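Local coordinates for protein putative oxidoreductase (Mycobacterium avium, PDB 3QHA) that is a putative oxidoreductase of the 3-hydroxyisobutyrate dehydrogenase type, probably using a nicotinamide cofactor to oxidise or reduce its substrate, at residues V127-S132 with L143-G148. Residues are numbered along the deposited sequence; the frame is centred on the assembly and turned at random.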
loop_
_atom_site.group_PDB
_atom_site.type_symbol
_atom_site.label_atom_id
_atom_site.label_comp_id
_atom_site.label_asym_id
_atom_site.label_seq_id
_atom_site.Cartn_x
_atom_site.Cartn_y
_atom_site.Cartn_z
ATOM N N VAL B 127 7.655 -21.683 18.682
ATOM C CA VAL B 127 6.714 -20.693 18.188
ATOM C C VAL B 127 7.245 -20.127 16.864
ATOM O O VAL B 127 8.409 -19.730 16.784
ATOM C CB VAL B 127 6.557 -19.548 19.209
ATOM C CG1 VAL B 127 5.966 -18.306 18.552
ATOM C CG2 VAL B 127 5.709 -20.002 20.399
ATOM N N ASP B 128 6.411 -20.112 15.825
ATOM C CA ASP B 128 6.762 -19.392 14.598
ATOM C C ASP B 128 6.144 -18.004 14.674
ATOM O O ASP B 128 4.927 -17.859 14.792
ATOM C CB ASP B 128 6.351 -20.137 13.314
ATOM C CG ASP B 128 4.892 -20.542 13.293
ATOM O OD1 ASP B 128 4.327 -20.815 14.371
ATOM O OD2 ASP B 128 4.312 -20.606 12.188
ATOM N N ALA B 129 7.004 -16.991 14.638
ATOM C CA ALA B 129 6.598 -15.612 14.853
ATOM C C ALA B 129 7.247 -14.705 13.816
ATOM O O ALA B 129 8.017 -13.809 14.172
ATOM C CB ALA B 129 6.980 -15.167 16.267
ATOM N N PRO B 130 6.944 -14.935 12.524
ATOM C CA PRO B 130 7.451 -14.034 11.494
ATOM C C PRO B 130 7.037 -12.590 11.752
ATOM O O PRO B 130 6.004 -12.338 12.380
ATOM C CB PRO B 130 6.806 -14.564 10.204
ATOM C CG PRO B 130 5.658 -15.412 10.657
ATOM C CD PRO B 130 6.133 -16.016 11.938
ATOM N N VAL B 131 7.852 -11.658 11.265
ATOM C CA VAL B 131 7.644 -10.237 11.499
ATOM C C VAL B 131 7.518 -9.447 10.194
ATOM O O VAL B 131 7.805 -9.958 9.106
ATOM C CB VAL B 131 8.785 -9.646 12.352
ATOM C CG1 VAL B 131 8.890 -10.385 13.680
ATOM C CG2 VAL B 131 10.111 -9.696 11.593
ATOM N N SER B 132 7.089 -8.193 10.346
ATOM C CA SER B 132 6.760 -7.272 9.254
ATOM C C SER B 132 6.501 -5.914 9.936
ATOM O O SER B 132 6.010 -5.912 11.061
ATOM C CB SER B 132 5.484 -7.758 8.546
ATOM O OG SER B 132 5.100 -6.922 7.463
ATOM N N LEU B 143 7.220 -3.286 15.395
ATOM C CA LEU B 143 6.954 -4.366 14.445
ATOM C C LEU B 143 5.543 -4.929 14.573
ATOM O O LEU B 143 4.880 -4.768 15.602
ATOM C CB LEU B 143 7.955 -5.517 14.617
ATOM C CG LEU B 143 9.339 -5.325 13.995
ATOM C CD1 LEU B 143 10.201 -6.551 14.249
ATOM C CD2 LEU B 143 9.245 -5.031 12.496
ATOM N N ALA B 144 5.092 -5.568 13.500
ATOM C CA ALA B 144 3.985 -6.498 13.565
ATOM C C ALA B 144 4.593 -7.891 13.629
ATOM O O ALA B 144 5.611 -8.152 12.988
ATOM C CB ALA B 144 3.099 -6.362 12.348
ATOM N N THR B 145 3.989 -8.773 14.421
ATOM C CA THR B 145 4.378 -10.178 14.424
ATOM C C THR B 145 3.144 -11.078 14.446
ATOM O O THR B 145 2.152 -10.771 15.103
ATOM C CB THR B 145 5.319 -10.526 15.598
ATOM O OG1 THR B 145 5.773 -11.879 15.458
ATOM C CG2 THR B 145 4.618 -10.350 16.944
ATOM N N MET B 146 3.225 -12.182 13.711
ATOM C CA MET B 146 2.115 -13.108 13.547
ATOM C C MET B 146 2.561 -14.447 14.098
ATOM O O MET B 146 3.438 -15.093 13.534
ATOM C CB MET B 146 1.759 -13.231 12.072
ATOM C CG MET B 146 1.216 -11.949 11.473
ATOM S SD MET B 146 1.530 -11.846 9.702
ATOM C CE MET B 146 3.259 -11.376 9.703
ATOM N N VAL B 147 1.942 -14.862 15.197
ATOM C CA VAL B 147 2.514 -15.887 16.059
ATOM C C VAL B 147 1.708 -17.184 16.034
ATOM O O VAL B 147 0.521 -17.189 16.356
ATOM C CB VAL B 147 2.588 -15.367 17.508
ATOM C CG1 VAL B 147 3.231 -16.393 18.424
ATOM C CG2 VAL B 147 3.352 -14.048 17.553
ATOM N N GLY B 148 2.359 -18.276 15.640
ATOM C CA GLY B 148 1.795 -19.613 15.802
ATOM C C GLY B 148 2.300 -20.199 17.106
ATOM O O GLY B 148 3.506 -20.352 17.288
#
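Antiparallel backbone pairing joins V127-S132 to L143-G148, broken around P130. S132 and A144 form a hydrogen-bonded pair, with A144 N 2.6 Å from S132 O and S132 N returning a bond to A144 O. At the other pair, G148 N binds D128 O at 2.7 Å, whereas D128 N to G148 O is weak. Between them P130, which has no N-H to give, interrupts the first strand, yet its carbonyl O takes two donors. M146 N meets it nearly head-on at 3.1 Å; T145 OG1, anti to its own backbone N (chi1 -174°), comes from above the carbonyl plane, also at 3.1 Å. These strands lie in the Rossmann-type sheet of the putative NAD-binding domain, where 143-148 is antiparallel to 125-132 and parallel to 165-172 on its other side. Apolar contacts gather on the face of V127, A129 and V131: the CG1 methyls of V127 and V147 press together at 3.3 Å, closer than usual, and L143 CD1 lies 3.9 Å from V131 CB. Helix 151-164 covers this face through F161 and W164. On the reverse side, D128 leans over G148, its carboxylate held by T178 OG1 and G175 N, while M146 packs against V215 of the second subunit.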